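Local structure of terminal oxygenase component of carbazole 1,9a-dioxygenase (Nocardioides aromaticivorans, 3GCF) at residues Asp163-Gly168 with Glu312-Phe317; Arg171-Asn176 with His298-Val303; Arg203-Tyr208 with Gly257-Val262. The protein acts as the oxygenase of a Rieske non-heme iron system, probably taking electrons from a ferredoxin to add dioxygen to carbazole. All blocks are in the same frame, centred on the assembly; numbering follows the deposited sequence.

Contact 1: Asp163-Gly168 with Glu312-Phe317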
loop_
_atom_site.group_PDB
_atom_site.type_symbol
_atom_site.label_atom_id
_atom_site.label_comp_id
_atom_site.label_asym_id
_atom_site.label_seq_id
_atom_site.Cartn_x
_atom_site.Cartn_y
_atom_site.Cartn_z
ATOM N N ASP A 163 -37.698 6.431 -28.754
ATOM C CA ASP A 163 -38.042 7.848 -28.822
ATOM C C ASP A 163 -37.355 8.657 -27.723
ATOM O O ASP A 163 -37.877 9.673 -27.255
ATOM C CB ASP A 163 -39.561 8.018 -28.730
ATOM C CG ASP A 163 -40.118 7.559 -27.396
ATOM O OD1 ASP A 163 -39.482 6.699 -26.747
ATOM O OD2 ASP A 163 -41.201 8.047 -27.003
ATOM N N THR A 164 -36.175 8.201 -27.320
ATOM C CA THR A 164 -35.416 8.885 -26.285
ATOM C C THR A 164 -33.951 8.977 -26.684
ATOM O O THR A 164 -33.511 8.336 -27.638
ATOM C CB THR A 164 -35.487 8.129 -24.941
ATOM O OG1 THR A 164 -34.848 6.849 -25.080
ATOM C CG2 THR A 164 -36.942 7.929 -24.508
ATOM N N HIS A 165 -33.208 9.794 -25.950
ATOM C CA HIS A 165 -31.783 9.947 -26.177
ATOM C C HIS A 165 -31.144 9.874 -24.798
ATOM O O HIS A 165 -31.727 10.340 -23.816
ATOM C CB HIS A 165 -31.461 11.289 -26.826
ATOM C CG HIS A 165 -30.079 11.351 -27.393
ATOM N ND1 HIS A 165 -29.718 10.677 -28.540
ATOM C CD2 HIS A 165 -28.956 11.961 -26.946
ATOM C CE1 HIS A 165 -28.432 10.871 -28.775
ATOM N NE2 HIS A 165 -27.946 11.645 -27.823
ATOM N N LEU A 166 -29.957 9.282 -24.717
ATOM C CA LEU A 166 -29.278 9.142 -23.438
ATOM C C LEU A 166 -27.877 9.726 -23.442
ATOM O O LEU A 166 -27.179 9.704 -24.454
ATOM C CB LEU A 166 -29.215 7.665 -23.024
ATOM C CG LEU A 166 -30.539 7.016 -22.607
ATOM C CD1 LEU A 166 -31.461 6.886 -23.814
ATOM C CD2 LEU A 166 -30.271 5.647 -21.992
ATOM N N LEU A 167 -27.483 10.255 -22.289
ATOM C CA LEU A 167 -26.170 10.854 -22.101
ATOM C C LEU A 167 -25.735 10.540 -20.677
ATOM O O LEU A 167 -26.543 10.596 -19.751
ATOM C CB LEU A 167 -26.251 12.368 -22.297
ATOM C CG LEU A 167 -26.636 12.826 -23.705
ATOM C CD1 LEU A 167 -27.024 14.294 -23.671
ATOM C CD2 LEU A 167 -25.476 12.580 -24.672
ATOM N N GLY A 168 -24.468 10.193 -20.500
ATOM C CA GLY A 168 -24.000 9.885 -19.164
ATOM C C GLY A 168 -22.501 9.995 -18.977
ATOM O O GLY A 168 -21.775 10.430 -19.867
ATOM N N GLU A 312 -33.429 18.083 -33.309
ATOM C CA GLU A 312 -33.360 19.327 -32.557
ATOM C C GLU A 312 -33.494 19.079 -31.054
ATOM O O GLU A 312 -32.782 19.693 -30.261
ATOM C CB GLU A 312 -34.438 20.300 -33.029
ATOM C CG GLU A 312 -34.282 21.691 -32.449
ATOM C CD GLU A 312 -32.846 22.193 -32.530
ATOM O OE1 GLU A 312 -32.259 22.144 -33.637
ATOM O OE2 GLU A 312 -32.306 22.635 -31.488
ATOM N N ASP A 313 -34.404 18.191 -30.659
ATOM C CA ASP A 313 -34.562 17.885 -29.240
ATOM C C ASP A 313 -33.271 17.246 -28.722
ATOM O O ASP A 313 -32.853 17.503 -27.591
ATOM C CB ASP A 313 -35.732 16.925 -28.995
ATOM C CG ASP A 313 -37.087 17.579 -29.201
ATOM O OD1 ASP A 313 -37.199 18.805 -29.005
ATOM O OD2 ASP A 313 -38.049 16.859 -29.540
ATOM N N VAL A 314 -32.649 16.413 -29.553
ATOM C CA VAL A 314 -31.400 15.755 -29.181
ATOM C C VAL A 314 -30.353 16.823 -28.889
ATOM O O VAL A 314 -29.664 16.764 -27.869
ATOM C CB VAL A 314 -30.871 14.839 -30.317
ATOM C CG1 VAL A 314 -29.493 14.294 -29.959
ATOM C CG2 VAL A 314 -31.835 13.690 -30.554
ATOM N N LYS A 315 -30.244 17.801 -29.784
ATOM C CA LYS A 315 -29.278 18.883 -29.621
ATOM C C LYS A 315 -29.533 19.701 -28.367
ATOM O O LYS A 315 -28.598 20.065 -27.660
ATOM C CB LYS A 315 -29.286 19.799 -30.848
ATOM C CG LYS A 315 -28.186 19.474 -31.836
ATOM C CD LYS A 315 -28.157 17.978 -32.134
ATOM C CE LYS A 315 -26.794 17.534 -32.634
ATOM N NZ LYS A 315 -26.708 16.045 -32.689
ATOM N N THR A 316 -30.799 19.988 -28.094
ATOM C CA THR A 316 -31.163 20.762 -26.918
ATOM C C THR A 316 -30.778 19.990 -25.657
ATOM O O THR A 316 -30.294 20.578 -24.694
ATOM C CB THR A 316 -32.674 21.067 -26.912
ATOM O OG1 THR A 316 -32.989 21.883 -28.046
ATOM C CG2 THR A 316 -33.083 21.800 -25.638
ATOM N N PHE A 317 -30.985 18.674 -25.672
ATOM C CA PHE A 317 -30.638 17.834 -24.529
ATOM C C PHE A 317 -29.121 17.822 -24.330
ATOM O O PHE A 317 -28.627 18.044 -23.224
ATOM C CB PHE A 317 -31.156 16.407 -24.743
ATOM C CG PHE A 317 -30.826 15.455 -23.618
ATOM C CD1 PHE A 317 -30.836 15.881 -22.290
ATOM C CD2 PHE A 317 -30.533 14.119 -23.888
ATOM C CE1 PHE A 317 -30.558 14.989 -21.248
ATOM C CE2 PHE A 317 -30.255 13.221 -22.865
ATOM C CZ PHE A 317 -30.268 13.656 -21.537
#

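Contact 2: Arg171-Asn176 with His298-Val303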
loop_
_atom_site.group_PDB
_atom_site.type_symbol
_atom_site.label_atom_id
_atom_site.label_comp_id
_atom_site.label_asym_id
_atom_site.label_seq_id
_atom_site.Cartn_x
_atom_site.Cartn_y
_atom_site.Cartn_z
ATOM N N ARG A 171 -17.351 6.727 -13.599
ATOM C CA ARG A 171 -16.218 7.024 -12.742
ATOM C C ARG A 171 -15.990 5.801 -11.868
ATOM O O ARG A 171 -16.880 4.959 -11.716
ATOM C CB ARG A 171 -16.510 8.248 -11.863
ATOM C CG ARG A 171 -17.359 7.936 -10.629
ATOM C CD ARG A 171 -17.721 9.193 -9.845
ATOM N NE ARG A 171 -18.947 9.818 -10.328
ATOM C CZ ARG A 171 -19.435 10.961 -9.857
ATOM N NH1 ARG A 171 -18.794 11.606 -8.892
ATOM N NH2 ARG A 171 -20.571 11.455 -10.337
ATOM N N THR A 172 -14.797 5.715 -11.297
ATOM C CA THR A 172 -14.413 4.616 -10.423
ATOM C C THR A 172 -14.762 4.962 -8.979
ATOM O O THR A 172 -14.567 6.095 -8.556
ATOM C CB THR A 172 -12.893 4.365 -10.532
ATOM O OG1 THR A 172 -12.569 4.011 -11.884
ATOM C CG2 THR A 172 -12.450 3.248 -9.587
ATOM N N VAL A 173 -15.286 3.988 -8.235
ATOM C CA VAL A 173 -15.647 4.173 -6.828
ATOM C C VAL A 173 -14.931 3.091 -6.022
ATOM O O VAL A 173 -14.904 1.926 -6.423
ATOM C CB VAL A 173 -17.174 4.036 -6.600
ATOM C CG1 VAL A 173 -17.499 4.192 -5.114
ATOM C CG2 VAL A 173 -17.917 5.092 -7.409
ATOM N N GLN A 174 -14.345 3.476 -4.892
ATOM C CA GLN A 174 -13.601 2.531 -4.073
ATOM C C GLN A 174 -14.445 1.746 -3.067
ATOM O O GLN A 174 -14.277 1.892 -1.860
ATOM C CB GLN A 174 -12.470 3.250 -3.328
ATOM C CG GLN A 174 -11.541 4.101 -4.205
ATOM C CD GLN A 174 -10.811 3.293 -5.277
ATOM O OE1 GLN A 174 -10.263 2.230 -5.001
ATOM N NE2 GLN A 174 -10.790 3.810 -6.501
ATOM N N SER A 175 -15.358 0.920 -3.564
ATOM C CA SER A 175 -16.176 0.084 -2.697
ATOM C C SER A 175 -16.659 -1.075 -3.536
ATOM O O SER A 175 -16.664 -1.000 -4.767
ATOM C CB SER A 175 -17.395 0.849 -2.146
ATOM O OG SER A 175 -18.555 0.666 -2.954
ATOM N N ASN A 176 -17.059 -2.150 -2.868
ATOM C CA ASN A 176 -17.590 -3.307 -3.568
ATOM C C ASN A 176 -18.806 -2.789 -4.332
ATOM O O ASN A 176 -19.450 -1.833 -3.894
ATOM C CB ASN A 176 -18.024 -4.373 -2.564
ATOM C CG ASN A 176 -18.585 -5.604 -3.235
ATOM O OD1 ASN A 176 -19.797 -5.826 -3.229
ATOM N ND2 ASN A 176 -17.706 -6.421 -3.808
ATOM N N HIS A 298 -15.717 -0.500 -8.054
ATOM C CA HIS A 298 -16.706 -0.625 -9.114
ATOM C C HIS A 298 -16.749 0.622 -9.970
ATOM O O HIS A 298 -16.269 1.683 -9.567
ATOM C CB HIS A 298 -18.114 -0.950 -8.570
ATOM C CG HIS A 298 -18.760 0.157 -7.797
ATOM N ND1 HIS A 298 -18.544 0.353 -6.450
ATOM C CD2 HIS A 298 -19.676 1.085 -8.168
ATOM C CE1 HIS A 298 -19.301 1.348 -6.021
ATOM N NE2 HIS A 298 -19.999 1.810 -7.044
ATOM N N GLU A 299 -17.302 0.477 -11.170
ATOM C CA GLU A 299 -17.417 1.597 -12.088
ATOM C C GLU A 299 -18.860 2.066 -12.017
ATOM O O GLU A 299 -19.792 1.319 -12.336
ATOM C CB GLU A 299 -17.075 1.172 -13.515
ATOM C CG GLU A 299 -16.978 2.341 -14.488
ATOM C CD GLU A 299 -15.717 3.179 -14.293
ATOM O OE1 GLU A 299 -14.931 2.888 -13.366
ATOM O OE2 GLU A 299 -15.509 4.132 -15.074
ATOM N N TYR A 300 -19.030 3.307 -11.586
ATOM C CA TYR A 300 -20.341 3.913 -11.425
ATOM C C TYR A 300 -20.743 4.674 -12.687
ATOM O O TYR A 300 -20.108 5.659 -13.048
ATOM C CB TYR A 300 -20.277 4.837 -10.204
ATOM C CG TYR A 300 -21.479 5.713 -9.917
ATOM C CD1 TYR A 300 -22.784 5.239 -10.064
ATOM C CD2 TYR A 300 -21.300 7.011 -9.427
ATOM C CE1 TYR A 300 -23.884 6.041 -9.725
ATOM C CE2 TYR A 300 -22.381 7.815 -9.085
ATOM C CZ TYR A 300 -23.669 7.329 -9.234
ATOM O OH TYR A 300 -24.727 8.142 -8.889
ATOM N N PHE A 301 -21.782 4.191 -13.366
ATOM C CA PHE A 301 -22.291 4.841 -14.575
ATOM C C PHE A 301 -23.565 5.596 -14.211
ATOM O O PHE A 301 -24.416 5.077 -13.491
ATOM C CB PHE A 301 -22.671 3.823 -15.666
ATOM C CG PHE A 301 -21.501 3.150 -16.343
ATOM C CD1 PHE A 301 -20.737 2.197 -15.674
ATOM C CD2 PHE A 301 -21.203 3.431 -17.677
ATOM C CE1 PHE A 301 -19.693 1.527 -16.324
ATOM C CE2 PHE A 301 -20.157 2.769 -18.343
ATOM C CZ PHE A 301 -19.401 1.811 -17.663
ATOM N N GLN A 302 -23.696 6.817 -14.711
ATOM C CA GLN A 302 -24.892 7.610 -14.486
ATOM C C GLN A 302 -25.350 7.978 -15.887
ATOM O O GLN A 302 -24.605 8.617 -16.619
ATOM C CB GLN A 302 -24.572 8.880 -13.706
ATOM C CG GLN A 302 -24.160 8.652 -12.273
ATOM C CD GLN A 302 -23.470 9.861 -11.697
ATOM O OE1 GLN A 302 -22.343 10.178 -12.072
ATOM N NE2 GLN A 302 -24.144 10.554 -10.789
ATOM N N VAL A 303 -26.560 7.574 -16.261
ATOM C CA VAL A 303 -27.067 7.864 -17.599
ATOM C C VAL A 303 -28.441 8.507 -17.540
ATOM O O VAL A 303 -29.376 7.959 -16.950
ATOM C CB VAL A 303 -27.162 6.577 -18.455
ATOM C CG1 VAL A 303 -27.395 6.938 -19.920
ATOM C CG2 VAL A 303 -25.890 5.757 -18.309
HETATM O O HOH W 1 -20.190 8.324 -12.655
#

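Contact 3: Arg203-Tyr208 with Gly257-Val262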
loop_
_atom_site.group_PDB
_atom_site.type_symbol
_atom_site.label_atom_id
_atom_site.label_comp_id
_atom_site.label_asym_id
_atom_site.label_seq_id
_atom_site.Cartn_x
_atom_site.Cartn_y
_atom_site.Cartn_z
ATOM N N ARG A 203 -35.271 23.650 -7.668
ATOM C CA ARG A 203 -36.532 23.863 -6.952
ATOM C C ARG A 203 -37.249 22.574 -6.601
ATOM O O ARG A 203 -38.461 22.465 -6.774
ATOM C CB ARG A 203 -37.473 24.736 -7.792
ATOM C CG ARG A 203 -36.967 26.143 -8.040
ATOM C CD ARG A 203 -37.979 26.976 -8.828
ATOM N NE ARG A 203 -38.071 26.588 -10.238
ATOM C CZ ARG A 203 -39.141 26.036 -10.809
ATOM N NH1 ARG A 203 -40.238 25.792 -10.097
ATOM N NH2 ARG A 203 -39.117 25.734 -12.101
ATOM N N LEU A 204 -36.505 21.603 -6.096
ATOM C CA LEU A 204 -37.083 20.315 -5.753
ATOM C C LEU A 204 -37.777 20.265 -4.400
ATOM O O LEU A 204 -37.313 20.861 -3.427
ATOM C CB LEU A 204 -36.003 19.230 -5.754
ATOM C CG LEU A 204 -35.111 19.011 -6.974
ATOM C CD1 LEU A 204 -34.207 17.801 -6.698
ATOM C CD2 LEU A 204 -35.965 18.767 -8.216
ATOM N N ALA A 205 -38.905 19.564 -4.356
ATOM C CA ALA A 205 -39.612 19.344 -3.103
ATOM C C ALA A 205 -38.943 18.013 -2.799
ATOM O O ALA A 205 -39.335 16.979 -3.338
ATOM C CB ALA A 205 -41.108 19.150 -3.343
ATOM N N PHE A 206 -37.909 18.038 -1.966
ATOM C CA PHE A 206 -37.165 16.817 -1.686
ATOM C C PHE A 206 -37.225 16.406 -0.228
ATOM O O PHE A 206 -36.744 17.122 0.649
ATOM C CB PHE A 206 -35.711 17.012 -2.123
ATOM C CG PHE A 206 -34.989 15.735 -2.411
ATOM C CD1 PHE A 206 -35.380 14.926 -3.474
ATOM C CD2 PHE A 206 -33.913 15.338 -1.627
ATOM C CE1 PHE A 206 -34.706 13.741 -3.752
ATOM C CE2 PHE A 206 -33.232 14.152 -1.899
ATOM C CZ PHE A 206 -33.629 13.355 -2.961
ATOM N N PRO A 207 -37.799 15.227 0.049
ATOM C CA PRO A 207 -37.914 14.738 1.423
ATOM C C PRO A 207 -36.614 14.166 1.981
ATOM O O PRO A 207 -35.662 13.929 1.240
ATOM C CB PRO A 207 -39.014 13.692 1.313
ATOM C CG PRO A 207 -38.726 13.072 -0.019
ATOM C CD PRO A 207 -38.416 14.281 -0.901
ATOM N N TYR A 208 -36.583 13.958 3.296
ATOM C CA TYR A 208 -35.416 13.395 3.958
ATOM C C TYR A 208 -35.426 11.876 3.817
ATOM O O TYR A 208 -34.422 11.208 4.066
ATOM C CB TYR A 208 -35.404 13.769 5.444
ATOM C CG TYR A 208 -35.239 15.248 5.699
ATOM C CD1 TYR A 208 -34.334 16.004 4.954
ATOM C CD2 TYR A 208 -35.968 15.892 6.695
ATOM C CE1 TYR A 208 -34.158 17.362 5.190
ATOM C CE2 TYR A 208 -35.801 17.259 6.941
ATOM C CZ TYR A 208 -34.893 17.986 6.180
ATOM O OH TYR A 208 -34.732 19.336 6.386
ATOM N N GLY A 257 -44.210 26.983 -2.533
ATOM C CA GLY A 257 -44.721 27.183 -3.881
ATOM C C GLY A 257 -44.579 26.308 -5.115
ATOM O O GLY A 257 -44.995 25.152 -5.142
ATOM N N GLU A 258 -43.925 26.855 -6.135
ATOM C CA GLU A 258 -43.697 26.126 -7.381
ATOM C C GLU A 258 -42.409 25.295 -7.378
ATOM O O GLU A 258 -41.399 25.698 -7.958
ATOM C CB GLU A 258 -43.691 27.093 -8.569
ATOM C CG GLU A 258 -44.709 28.216 -8.459
ATOM C CD GLU A 258 -46.012 27.894 -9.163
ATOM O OE1 GLU A 258 -46.723 26.973 -8.706
ATOM O OE2 GLU A 258 -46.326 28.558 -10.172
ATOM N N GLU A 259 -42.468 24.120 -6.760
ATOM C CA GLU A 259 -41.334 23.200 -6.741
ATOM C C GLU A 259 -41.591 21.981 -7.628
ATOM O O GLU A 259 -42.738 21.644 -7.920
ATOM C CB GLU A 259 -41.029 22.755 -5.310
ATOM C CG GLU A 259 -40.757 23.901 -4.348
ATOM C CD GLU A 259 -40.295 23.422 -2.986
ATOM O OE1 GLU A 259 -41.023 22.626 -2.356
ATOM O OE2 GLU A 259 -39.205 23.840 -2.546
ATOM N N LYS A 260 -40.514 21.325 -8.051
ATOM C CA LYS A 260 -40.605 20.148 -8.898
ATOM C C LYS A 260 -40.660 18.857 -8.100
ATOM O O LYS A 260 -40.060 18.742 -7.031
ATOM C CB LYS A 260 -39.418 20.114 -9.863
ATOM C CG LYS A 260 -39.302 21.361 -10.728
ATOM C CD LYS A 260 -38.115 21.270 -11.679
ATOM C CE LYS A 260 -37.916 22.566 -12.443
ATOM N NZ LYS A 260 -36.851 22.419 -13.457
ATOM N N LYS A 261 -41.385 17.885 -8.636
ATOM C CA LYS A 261 -41.530 16.592 -7.998
ATOM C C LYS A 261 -40.728 15.559 -8.782
ATOM O O LYS A 261 -40.862 15.449 -9.998
ATOM C CB LYS A 261 -43.008 16.189 -7.967
ATOM C CG LYS A 261 -43.302 14.879 -7.238
ATOM C CD LYS A 261 -43.228 15.017 -5.710
ATOM C CE LYS A 261 -41.794 15.168 -5.202
ATOM N NZ LYS A 261 -41.754 15.445 -3.734
ATOM N N VAL A 262 -39.889 14.804 -8.083
ATOM C CA VAL A 262 -39.083 13.790 -8.736
ATOM C C VAL A 262 -39.148 12.490 -7.956
ATOM O O VAL A 262 -39.814 12.410 -6.931
ATOM C CB VAL A 262 -37.608 14.248 -8.870
ATOM C CG1 VAL A 262 -37.536 15.523 -9.721
ATOM C CG2 VAL A 262 -36.997 14.483 -7.487
#

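Contact 1: Asp163-Gly168 with Glu312-Phe317
Val314 sets its CG1 methyl over the centre of the His165 imidazole, 3.7 Å from the ring centroid and 5° off the ring normal, a CH-pi contact in which the two side chains cross at about a right angle. Phe317 meets the same imidazole at its edge, near the ring plane, with its CD2 lying 4.1 Å from His165 CD2. The phenyl ring of Phe317 has Leu167 CD1 on one face, displaced toward the rim and 3.5 Å from Phe317 CE2. This second CH-pi contact lies 22° off the normal, and its side chains reach toward each other, tip to tip. At the phenyl edge is Leu166 CA, 4.2 Å from Phe317 CE2, while His165 O comes to 3.4 Å from the same Phe317 CE2 at an oblique approach.

His165 holds CG anti to its backbone N (chi1 -165°), and its CB, like that of Leu167, is directed at the helix. Leu166, between them, points the other way and packs on Val303 and Phe159. Glu318 and Phe321, further along helix 311-331, also touch this strand. The contact thus lays the start of that helix on strand 164-173, the outermost of its antiparallel sheet within this chain, consistent with the helix-on-sheet packing of the Bet v 1-like clan. An alanine at His165 would probably leave Val314 CG1 without the flat surface it rests on and open a gap beside Phe317 CD2, where the imidazole CD2 had been.

No hydrogen bond crosses between the segments. Each of them supplies one aromatic ring and one aliphatic methyl, and the attachment rests on dispersion and on the fit of methyl to pi face.

Contact 2: Arg171-Asn176 with His298-Val303
Val173 CB lies over one face of the His298 ring, 3.5 Å from His298 CE1; His298 CG, between backbone N and carbonyl carbon (chi1 69°), directs the ring there. His298 ND1 donates to Ser175 O at 2.9 Å, almost straight at 174°, with the acceptor in the ring plane but ND1 above the plane of the Ser175 carbonyl. On the same sheet face Arg171 runs alongside Tyr300, guanidinium and phenol planes 36° apart. Arg171 NH2 bonds Gln302 OE1 at 2.8 Å, in the guanidinium plane, while Arg171 NE donates to a water that in turn donates to Gln302 OE1 and Tyr300 O. Across the other face Thr172 OG1 donates to the syn lone pair of Glu299 OE1, 3.0 Å away.

Beneath these groups lies an antiparallel pairing: Arg171 with Tyr300 and Val173 with His298 are hydrogen-bonded pairs, and Thr172 with Glu299 is the non-hydrogen-bonded pair between them. Further out, Asp335 forms a salt bridge with Arg171 NH1, Leu330 O accepts from both Arg171 NH2 and Gln302 NE2, and Glu288 holds Tyr300 OH. The side chain of Tyr300 lies about 5 Å from that of the iron ligand Asp337, placing this sheet edge beside the active site.

Gripped at all three nitrogens, the guanidinium is probably held against rotation, and the bond at ND1, with another at NE2, probably fixes the turn of the buried His298 ring.

Contact 3: Arg203-Tyr208 with Gly257-Val262
Arg203 and Lys260 cross obliquely at the end of helix 197-201, where Arg203, with positive phi, is the C-prime residue of a Schellman motif. Arg203 NH2 packs 3.4 Å from Lys260 CE, and the like charges are near each other, with Arg203 NH2 4.2 Å from Lys260 NZ. Asp281, in a salt bridge with Lys260 NZ, probably offsets the repulsion, and Asn202 OD1 is hydrogen-bonded to the same NZ. Arg203 NH1 points at Glu258 O, but that separation is implausibly short, so its detail is doubtful.

The helix end is joined to the loop 257-262 by a single backbone bridge at Leu204 and Lys260. Lys260 N donates to Arg203 O at 2.7 Å, and Ala205 N to Lys260 O at 3.0 Å. On the inner side Leu204 meets Val262 at about a right angle, CD2 to CG1 3.9 Å. Val262 CG2 then approaches the edge of the Phe206 ring, 4.3 Å from Phe206 CD1. Phe206 itself stands about 4 Å, side chain to side chain, from the iron ligand His193, so the Phe206 end of this contact reaches the metal site.

Lys261 curls back through bends at chi2 (75°) and chi3 (-72°), and its NZ donates to Ala205 O at 2.9 Å.

From the N terminus, the chain lays most of 163-168 and the start of 171-176 on one strand, 164-173, then reaches 203-208. Contact 3 closes first, when 257-262 returns to 203-208 and joins the end of helix 197-201 to the loop before strand 265-269. Contact 2 closes round it as 298-303 pairs with 171-176, completing the sheet edge. Contact 1 closes last, with helix 311-331 settling on strand 164-173. The three loops are nested and none cross. Contacts 1 and 2 share that strand and touch through Leu166 CB and Val303 CG1, 3.7 Å apart; contact 3 stays about 12 Å from either, nearest atoms, in the same catalytic domain.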